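Local coordinates for uncharacterized protein (Bombyx mori, PDB 5AZ0) that probably reduces aldehydes and ketones to alcohols with a nicotinamide cofactor, as an enzyme of the aldo-keto reductase family, at residues P193-I198 with V219-S224; M136-S141 with V174-I179; L99-K104 with H130-L135. One frame throughout, in Å; residues are numbered along the deposited sequence.

Contact 1 of 3, residues P193-I198 with V219-S224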
loop_
_atom_site.group_PDB
_atom_site.type_symbol
_atom_site.label_atom_id
_atom_site.label_comp_id
_atom_site.label_asym_id
_atom_site.label_seq_id
_atom_site.Cartn_x
_atom_site.Cartn_y
_atom_site.Cartn_z
ATOM N N PRO A 193 9.976 -10.965 -5.146
ATOM C CA PRO A 193 9.267 -9.740 -4.940
ATOM C C PRO A 193 10.113 -8.771 -4.142
ATOM O O PRO A 193 10.859 -9.190 -3.214
ATOM C CB PRO A 193 8.088 -10.151 -4.107
ATOM C CG PRO A 193 8.562 -11.411 -3.362
ATOM C CD PRO A 193 9.394 -12.092 -4.395
ATOM N N ALA A 194 9.959 -7.485 -4.470
ATOM C CA ALA A 194 10.625 -6.424 -3.794
ATOM C C ALA A 194 9.892 -6.032 -2.544
ATOM O O ALA A 194 10.510 -5.573 -1.588
ATOM C CB ALA A 194 10.743 -5.225 -4.734
ATOM N N VAL A 195 8.561 -6.061 -2.591
ATOM C CA VAL A 195 7.805 -5.708 -1.455
ATOM C C VAL A 195 6.652 -6.688 -1.277
ATOM O O VAL A 195 6.246 -7.351 -2.215
ATOM C CB VAL A 195 7.208 -4.244 -1.518
ATOM C CG1 VAL A 195 8.222 -3.177 -1.921
ATOM C CG2 VAL A 195 6.009 -4.167 -2.375
ATOM N N ASN A 196 6.075 -6.662 -0.086
ATOM C CA ASN A 196 4.762 -7.239 0.220
ATOM C C ASN A 196 4.053 -6.152 0.870
ATOM O O ASN A 196 4.468 -5.658 1.958
ATOM C CB ASN A 196 4.860 -8.454 1.167
ATOM C CG ASN A 196 3.519 -9.179 1.377
ATOM O OD1 ASN A 196 2.572 -9.002 0.628
ATOM N ND2 ASN A 196 3.457 -10.009 2.414
ATOM N N GLN A 197 2.996 -5.701 0.216
ATOM C CA GLN A 197 2.141 -4.617 0.749
ATOM C C GLN A 197 0.940 -5.201 1.421
ATOM O O GLN A 197 0.134 -5.871 0.767
ATOM C CB GLN A 197 1.718 -3.585 -0.335
ATOM C CG GLN A 197 0.874 -2.482 0.235
ATOM C CD GLN A 197 0.484 -1.358 -0.769
ATOM O OE1 GLN A 197 -0.650 -0.983 -0.821
ATOM N NE2 GLN A 197 1.445 -0.778 -1.456
ATOM N N ILE A 198 0.783 -4.870 2.714
ATOM C CA ILE A 198 -0.215 -5.497 3.573
ATOM C C ILE A 198 -0.734 -4.515 4.581
ATOM O O ILE A 198 -0.136 -3.477 4.822
ATOM C CB ILE A 198 0.388 -6.674 4.396
ATOM C CG1 ILE A 198 1.696 -6.237 5.085
ATOM C CG2 ILE A 198 0.603 -7.856 3.518
ATOM C CD1 ILE A 198 2.323 -7.248 5.982
ATOM N N VAL A 219 10.825 -5.800 1.480
ATOM C CA VAL A 219 10.333 -4.639 2.233
ATOM C C VAL A 219 8.830 -4.727 2.416
ATOM O O VAL A 219 8.076 -5.069 1.482
ATOM C CB VAL A 219 10.718 -3.361 1.525
ATOM C CG1 VAL A 219 10.038 -2.136 2.155
ATOM C CG2 VAL A 219 12.236 -3.221 1.594
ATOM N N VAL A 220 8.401 -4.446 3.636
ATOM C CA VAL A 220 7.033 -4.452 3.993
ATOM C C VAL A 220 6.446 -3.035 3.847
ATOM O O VAL A 220 7.047 -2.069 4.334
ATOM C CB VAL A 220 6.824 -4.919 5.437
ATOM C CG1 VAL A 220 5.359 -4.829 5.812
ATOM C CG2 VAL A 220 7.263 -6.349 5.565
ATOM N N VAL A 221 5.271 -2.941 3.231
ATOM C CA VAL A 221 4.635 -1.655 2.979
ATOM C C VAL A 221 3.295 -1.757 3.578
ATOM O O VAL A 221 2.545 -2.632 3.205
ATOM C CB VAL A 221 4.549 -1.310 1.469
ATOM C CG1 VAL A 221 3.646 -0.056 1.212
ATOM C CG2 VAL A 221 5.965 -1.118 0.901
ATOM N N ALA A 222 2.985 -0.841 4.502
ATOM C CA ALA A 222 1.726 -0.901 5.239
ATOM C C ALA A 222 0.649 -0.001 4.631
ATOM O O ALA A 222 0.858 1.209 4.579
ATOM C CB ALA A 222 1.950 -0.461 6.680
ATOM N N TYR A 223 -0.467 -0.579 4.229
ATOM C CA TYR A 223 -1.702 0.179 4.087
ATOM C C TYR A 223 -2.567 0.115 5.346
ATOM O O TYR A 223 -2.320 -0.695 6.222
ATOM C CB TYR A 223 -2.460 -0.211 2.840
ATOM C CG TYR A 223 -3.158 -1.541 2.796
ATOM C CD1 TYR A 223 -4.427 -1.705 3.346
ATOM C CD2 TYR A 223 -2.580 -2.632 2.174
ATOM C CE1 TYR A 223 -5.062 -2.920 3.285
ATOM C CE2 TYR A 223 -3.228 -3.814 2.096
ATOM C CZ TYR A 223 -4.452 -3.979 2.653
ATOM O OH TYR A 223 -5.112 -5.209 2.513
ATOM N N SER A 224 -3.556 1.011 5.438
ATOM C CA SER A 224 -4.336 1.275 6.658
ATOM C C SER A 224 -3.486 1.306 7.889
ATOM O O SER A 224 -3.764 0.587 8.814
ATOM C CB SER A 224 -5.423 0.223 6.903
ATOM O OG SER A 224 -6.319 0.173 5.821
#
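Gln197 and Val221 face the same way from adjacent parallel strands, 195-198 and 219-223, whose axes approach to 4.7 Å at 21°. CG of Gln197 is anti to the backbone N (chi1 -179°) and the chain stays extended beyond it, which carries the amide past the valine to Tyr223, two residues further along the partner strand. From CB, 3.8 Å from Val221 O, the chain runs to CG, which lies 3.4 Å from the same carbonyl oxygen and in plane with the edge of the Tyr223 ring. CD comes next to Val221 CG1, and at the tip the two amide atoms part: NE2 rests 3.5 Å from Val221 CG1, while OE1 turns to Tyr223 CD2 at 3.9 Å. The amide and phenol planes stand 59° apart, so this is an oblique meeting and not a stack. Both polar ends are held from elsewhere, OE1 by Lys104 and NE2 by Asp70, which fixes the rotation of the amide. Behind these side chains, five backbone hydrogen bonds join the strands in parallel register, among them Ile198 N to Val221 O at 2.9 Å; the last, Tyr223 N to Ile198 O, has its donor above the carbonyl plane. On the other side of the sheet, Ile198 CD1 touches Val220 CG1 at 3.9 Å. The strands are joined through helix 207-215 in a beta-alpha-beta unit of the TIM barrel. Val195 and Gln197 lie on the inner face, against Leu135 of strand 133-136, whereas Asn196, Ile198 and Val220 pack outward on helix 207-215, and Asn196 also reaches Met182 of helix 179-188.

Contact 2 of 3, residues M136-S141 with V174-I179; sequences MHWPMS and VSNFNI
The carboxamide of Asn176 lies almost flat on the indole of Trp138, the two planes 16° apart, with ND2 3.1 Å above the ring plane and over its centre. CB of Asn176 adds a CH-pi contact over the six-membered ring, 4.0 Å from its centroid. Elsewhere round the indole, Trp318 meets it edge-to-face and the ring of Trp106 stands at about 90° to it. The Phe177 ring has Val174 CB over one face, toward the rim; at its edge, near the ring plane, are Ser175 O and the sulfur of Met136, SD lying 3.8 Å from CZ of Phe177 in a Met-aromatic contact. Pro139 CB comes in obliquely at 3.6 Å from Phe177 CE1, and Tyr153 packs edge-to-face on the same phenyl group. These groups gather where neighbouring parallel strands 133-136 and 172-175 run out into loops at their C-terminal ends, the side of a TIM barrel that carries the active site. A single beta bridge, Met136 with Val174, marks the end of the pairing, and the Ser175 N to Met136 O bond is already weak. Beyond it a side chain takes over: ND2 of Asn176 donates to His137 O at 3.1 Å, nearly along the C=O axis, and OD1 of Asn176 turns to Tyr223 OH. An alanine in place of Trp138 would probably open a gap beneath the amide and leave it freer to tilt away from His137 O. Ser175 CB presses against that same carbonyl oxygen at 3.3 Å, its OG bonded to Gln197 O.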
loop_
_atom_site.group_PDB
_atom_site.type_symbol
_atom_site.label_atom_id
_atom_site.label_comp_id
_atom_site.label_asym_id
_atom_site.label_seq_id
_atom_site.Cartn_x
_atom_site.Cartn_y
_atom_site.Cartn_z
ATOM N N MET A 136 1.048 -7.440 -7.609
ATOM C CA MET A 136 -0.093 -8.311 -7.591
ATOM C C MET A 136 -0.995 -7.922 -6.472
ATOM O O MET A 136 -0.667 -8.038 -5.271
ATOM C CB MET A 136 0.357 -9.766 -7.556
ATOM C CG MET A 136 -0.789 -10.746 -7.940
ATOM S SD MET A 136 -0.382 -12.488 -7.680
ATOM C CE MET A 136 1.307 -12.663 -8.294
ATOM N N HIS A 137 -2.113 -7.251 -6.825
ATOM C CA HIS A 137 -2.957 -6.611 -5.818
ATOM C C HIS A 137 -3.470 -7.621 -4.754
ATOM O O HIS A 137 -3.433 -7.323 -3.591
ATOM C CB HIS A 137 -4.100 -5.887 -6.471
ATOM C CG HIS A 137 -4.593 -4.719 -5.711
ATOM N ND1 HIS A 137 -5.032 -3.576 -6.341
ATOM C CD2 HIS A 137 -4.696 -4.485 -4.387
ATOM C CE1 HIS A 137 -5.397 -2.691 -5.429
ATOM N NE2 HIS A 137 -5.186 -3.207 -4.230
ATOM N N TRP A 138 -3.887 -8.809 -5.203
ATOM C CA TRP A 138 -4.266 -9.917 -4.314
ATOM C C TRP A 138 -3.832 -11.190 -4.921
ATOM O O TRP A 138 -3.664 -11.265 -6.133
ATOM C CB TRP A 138 -5.780 -10.003 -4.097
ATOM C CG TRP A 138 -6.292 -8.849 -3.384
ATOM C CD1 TRP A 138 -6.576 -7.637 -3.906
ATOM C CD2 TRP A 138 -6.600 -8.765 -1.976
ATOM N NE1 TRP A 138 -7.076 -6.787 -2.908
ATOM C CE2 TRP A 138 -7.061 -7.456 -1.715
ATOM C CE3 TRP A 138 -6.557 -9.682 -0.923
ATOM C CZ2 TRP A 138 -7.439 -7.028 -0.444
ATOM C CZ3 TRP A 138 -6.926 -9.256 0.371
ATOM C CH2 TRP A 138 -7.358 -7.939 0.596
ATOM N N PRO A 139 -3.644 -12.235 -4.088
ATOM C CA PRO A 139 -3.206 -13.524 -4.585
ATOM C C PRO A 139 -4.328 -14.332 -5.318
ATOM O O PRO A 139 -4.033 -15.310 -6.056
ATOM C CB PRO A 139 -2.680 -14.219 -3.303
ATOM C CG PRO A 139 -3.413 -13.593 -2.218
ATOM C CD PRO A 139 -3.638 -12.174 -2.614
ATOM N N MET A 140 -5.583 -13.936 -5.145
ATOM C CA MET A 140 -6.719 -14.647 -5.796
ATOM C C MET A 140 -6.807 -14.254 -7.289
ATOM O O MET A 140 -6.428 -13.143 -7.688
ATOM C CB MET A 140 -8.054 -14.352 -5.116
ATOM C CG MET A 140 -8.048 -14.533 -3.624
ATOM S SD MET A 140 -7.603 -13.094 -2.659
ATOM C CE MET A 140 -8.789 -11.808 -3.019
ATOM N N SER A 141 -7.295 -15.205 -8.068
ATOM C CA SER A 141 -7.583 -15.080 -9.472
ATOM C C SER A 141 -9.094 -15.268 -9.663
ATOM O O SER A 141 -9.584 -16.390 -9.566
ATOM C CB SER A 141 -6.841 -16.150 -10.213
ATOM O OG SER A 141 -7.331 -17.479 -9.900
ATOM N N VAL A 174 4.269 -7.885 -4.422
ATOM C CA VAL A 174 2.965 -8.452 -4.138
ATOM C C VAL A 174 2.272 -7.676 -3.085
ATOM O O VAL A 174 2.833 -6.820 -2.401
ATOM C CB VAL A 174 3.057 -9.984 -3.753
ATOM C CG1 VAL A 174 3.660 -10.814 -4.881
ATOM C CG2 VAL A 174 3.875 -10.215 -2.451
ATOM N N SER A 175 1.015 -7.988 -2.923
ATOM C CA SER A 175 0.235 -7.386 -1.908
ATOM C C SER A 175 -0.729 -8.443 -1.318
ATOM O O SER A 175 -1.258 -9.273 -2.002
ATOM C CB SER A 175 -0.539 -6.230 -2.500
ATOM O OG SER A 175 -1.244 -5.513 -1.511
ATOM N N ASN A 176 -0.938 -8.360 -0.017
ATOM C CA ASN A 176 -1.772 -9.290 0.708
ATOM C C ASN A 176 -1.373 -10.748 0.635
ATOM O O ASN A 176 -2.241 -11.596 0.593
ATOM C CB ASN A 176 -3.204 -9.131 0.305
ATOM C CG ASN A 176 -3.722 -7.720 0.515
ATOM O OD1 ASN A 176 -3.819 -7.218 1.644
ATOM N ND2 ASN A 176 -4.096 -7.082 -0.581
ATOM N N PHE A 177 -0.075 -11.029 0.573
ATOM C CA PHE A 177 0.383 -12.391 0.556
ATOM C C PHE A 177 0.598 -12.749 2.040
ATOM O O PHE A 177 1.189 -11.945 2.793
ATOM C CB PHE A 177 1.697 -12.540 -0.238
ATOM C CG PHE A 177 1.509 -12.838 -1.716
ATOM C CD1 PHE A 177 0.605 -12.141 -2.461
ATOM C CD2 PHE A 177 2.226 -13.835 -2.317
ATOM C CE1 PHE A 177 0.389 -12.494 -3.781
ATOM C CE2 PHE A 177 2.070 -14.165 -3.623
ATOM C CZ PHE A 177 1.109 -13.494 -4.358
ATOM N N ASN A 178 0.166 -13.941 2.462
ATOM C CA ASN A 178 0.430 -14.365 3.834
ATOM C C ASN A 178 1.800 -15.070 3.858
ATOM O O ASN A 178 2.449 -15.212 2.847
ATOM C CB ASN A 178 -0.716 -15.261 4.383
ATOM C CG ASN A 178 -0.858 -16.569 3.629
ATOM O OD1 ASN A 178 0.103 -17.132 3.090
ATOM N ND2 ASN A 178 -2.082 -17.020 3.510
ATOM N N ILE A 179 2.215 -15.590 5.024
ATOM C CA ILE A 179 3.581 -16.055 5.180
ATOM C C ILE A 179 3.804 -17.291 4.380
ATOM O O ILE A 179 4.883 -17.471 3.763
ATOM C CB ILE A 179 3.933 -16.226 6.697
ATOM C CG1 ILE A 179 5.412 -16.526 6.882
ATOM C CG2 ILE A 179 3.023 -17.308 7.406
ATOM C CD1 ILE A 179 5.840 -16.445 8.359
#

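Contact 3 of 3, residues L99-K104 with H130-L135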
loop_
_atom_site.group_PDB
_atom_site.type_symbol
_atom_site.label_atom_id
_atom_site.label_comp_id
_atom_site.label_asym_id
_atom_site.label_seq_id
_atom_site.Cartn_x
_atom_site.Cartn_y
_atom_site.Cartn_z
ATOM N N LEU A 99 10.510 10.643 -8.744
ATOM C CA LEU A 99 9.295 10.090 -8.206
ATOM C C LEU A 99 9.387 8.552 -8.143
ATOM O O LEU A 99 9.991 7.967 -9.011
ATOM C CB LEU A 99 8.123 10.480 -9.057
ATOM C CG LEU A 99 7.893 11.971 -9.116
ATOM C CD1 LEU A 99 6.823 12.252 -10.179
ATOM C CD2 LEU A 99 7.438 12.453 -7.769
ATOM N N PHE A 100 8.742 7.976 -7.131
ATOM C CA PHE A 100 8.528 6.558 -7.003
ATOM C C PHE A 100 7.054 6.318 -7.144
ATOM O O PHE A 100 6.304 6.661 -6.245
ATOM C CB PHE A 100 8.989 6.067 -5.624
ATOM C CG PHE A 100 9.080 4.578 -5.532
ATOM C CD1 PHE A 100 7.896 3.778 -5.355
ATOM C CD2 PHE A 100 10.288 3.954 -5.733
ATOM C CE1 PHE A 100 7.999 2.395 -5.349
ATOM C CE2 PHE A 100 10.406 2.569 -5.730
ATOM C CZ PHE A 100 9.279 1.785 -5.522
ATOM N N ILE A 101 6.619 5.708 -8.263
ATOM C CA ILE A 101 5.212 5.514 -8.527
ATOM C C ILE A 101 4.871 4.050 -8.641
ATOM O O ILE A 101 5.515 3.301 -9.356
ATOM C CB ILE A 101 4.828 6.223 -9.845
ATOM C CG1 ILE A 101 5.076 7.732 -9.698
ATOM C CG2 ILE A 101 3.362 5.964 -10.211
ATOM C CD1 ILE A 101 5.021 8.428 -11.051
ATOM N N THR A 102 3.890 3.650 -7.879
ATOM C CA THR A 102 3.444 2.227 -7.797
ATOM C C THR A 102 2.048 2.073 -8.393
ATOM O O THR A 102 1.167 2.912 -8.151
ATOM C CB THR A 102 3.345 1.788 -6.324
ATOM O OG1 THR A 102 4.645 1.749 -5.747
ATOM C CG2 THR A 102 2.785 0.348 -6.203
ATOM N N THR A 103 1.832 1.040 -9.191
ATOM C CA THR A 103 0.479 0.651 -9.539
ATOM C C THR A 103 0.309 -0.875 -9.303
ATOM O O THR A 103 1.232 -1.523 -8.846
ATOM C CB THR A 103 0.019 1.098 -10.949
ATOM O OG1 THR A 103 -1.404 0.874 -11.040
ATOM C CG2 THR A 103 0.695 0.318 -12.024
ATOM N N LYS A 104 -0.869 -1.410 -9.597
ATOM C CA LYS A 104 -1.273 -2.736 -9.136
ATOM C C LYS A 104 -2.258 -3.378 -10.139
ATOM O O LYS A 104 -3.017 -2.668 -10.772
ATOM C CB LYS A 104 -1.836 -2.732 -7.713
ATOM C CG LYS A 104 -1.061 -1.906 -6.718
ATOM C CD LYS A 104 -1.776 -1.845 -5.372
ATOM C CE LYS A 104 -1.129 -0.693 -4.608
ATOM N NZ LYS A 104 -1.815 -0.346 -3.376
ATOM N N HIS A 130 7.269 3.799 -17.685
ATOM C CA HIS A 130 7.395 2.752 -16.684
ATOM C C HIS A 130 6.939 3.223 -15.346
ATOM O O HIS A 130 6.871 4.421 -15.069
ATOM C CB HIS A 130 8.833 2.231 -16.577
ATOM C CG HIS A 130 9.811 3.306 -16.236
ATOM N ND1 HIS A 130 10.506 4.006 -17.213
ATOM C CD2 HIS A 130 10.172 3.848 -15.049
ATOM C CE1 HIS A 130 11.260 4.924 -16.622
ATOM N NE2 HIS A 130 11.102 4.827 -15.315
ATOM N N VAL A 131 6.541 2.266 -14.516
ATOM C CA VAL A 131 6.360 2.521 -13.102
ATOM C C VAL A 131 7.630 2.101 -12.380
ATOM O O VAL A 131 8.450 1.368 -12.934
ATOM C CB VAL A 131 5.146 1.790 -12.465
ATOM C CG1 VAL A 131 3.808 2.511 -12.808
ATOM C CG2 VAL A 131 5.082 0.306 -12.826
ATOM N N ASN A 132 7.760 2.569 -11.149
ATOM C CA ASN A 132 8.853 2.137 -10.274
ATOM C C ASN A 132 8.549 0.786 -9.631
ATOM O O ASN A 132 9.487 0.042 -9.339
ATOM C CB ASN A 132 9.139 3.132 -9.181
ATOM C CG ASN A 132 9.549 4.481 -9.773
ATOM O OD1 ASN A 132 8.669 5.253 -10.220
ATOM N ND2 ASN A 132 10.878 4.736 -9.829
ATOM N N LEU A 133 7.266 0.503 -9.419
ATOM C CA LEU A 133 6.889 -0.737 -8.785
ATOM C C LEU A 133 5.500 -1.173 -9.299
ATOM O O LEU A 133 4.597 -0.345 -9.384
ATOM C CB LEU A 133 6.904 -0.544 -7.254
ATOM C CG LEU A 133 6.371 -1.730 -6.437
ATOM C CD1 LEU A 133 7.294 -2.956 -6.591
ATOM C CD2 LEU A 133 6.330 -1.283 -4.976
ATOM N N VAL A 134 5.330 -2.458 -9.624
ATOM C CA VAL A 134 3.987 -2.978 -9.861
ATOM C C VAL A 134 3.745 -4.192 -8.958
ATOM O O VAL A 134 4.618 -5.059 -8.853
ATOM C CB VAL A 134 3.783 -3.257 -11.351
ATOM C CG1 VAL A 134 4.662 -4.376 -11.875
ATOM C CG2 VAL A 134 2.320 -3.588 -11.654
ATOM N N LEU A 135 2.575 -4.245 -8.360
ATOM C CA LEU A 135 2.142 -5.325 -7.473
ATOM C C LEU A 135 0.998 -6.181 -8.003
ATOM O O LEU A 135 0.092 -5.708 -8.699
ATOM C CB LEU A 135 1.679 -4.754 -6.139
ATOM C CG LEU A 135 2.572 -3.720 -5.484
ATOM C CD1 LEU A 135 1.942 -3.135 -4.211
ATOM C CD2 LEU A 135 3.940 -4.309 -5.174
HETATM O O HOH W 1 12.269 7.131 -10.864
#
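Asn132 has CG anti to its carbonyl carbon (chi1 -61°) and Phe100 has CG anti to its backbone N (chi1 -167°), and these torsions lay the phenyl ring beneath CB of the asparagine while the amide reaches the opposing backbone. Strands 100-104 and 133-135 are the parallel pair of a beta-alpha-beta unit of the TIM barrel, joined through helix 112-126. CB of Asn132 sits 3.6 Å from the Phe100 centroid, almost on the ring normal, a CH-pi contact. OD1 accepts Ile101 N at 2.9 Å in a straight bond (165°), although the donor lies above the plane of the amide; Arg96 also donates to OD1. The side chain of Asn132 thus takes the place of a backbone acceptor at the start of the pairing. Ile101 O receives Asn132 N at 3.0 Å and, weakly, Leu133 N. From there ordinary parallel bonds follow, Thr103 N to Leu133 O and Leu135 N to Thr103 O. On the inner face, Thr102 OG1 lies 3.6 Å from Leu133 CD2, and the extended Lys104 chain runs beside Leu135, its CE 3.9 Å from CD1, before NZ forms a salt bridge with Asp70 and a hydrogen bond with Tyr75 OH. Thr103 faces helix 112-126 instead, its OG1 bonded to Glu78. Back at the start of the strands, a water donates to Leu99 O and accepts from Asn132 ND2 at 3.0 Å.

Overall arrangement
All three contacts belong to one parallel barrel sheet, with strand 195-199 neighbouring 172-175 and 172-175 neighbouring 133-136. Contacts 1 and 2 lie with their centres about 10 Å apart and are tied by Ser175 OG, 2.7 Å from Gln197 O. Contacts 1 and 3, about 13 Å apart, meet inside the barrel, where Gln197 OE1 is 2.9 Å from Lys104 NZ. Contact 2 adjoins contact 3 through His137 ND1, 3.6 Å from Lys104 CB. Lys104 and His137, with Asp70 and Tyr75, match the tetrad expected of aldo-keto reductases, so the C-terminal ends of these strands probably border the active site. A bound acetate ion, probably from the crystallisation liquor, lies about 4 Å from the Lys104 side chain, consistent with a pocket there.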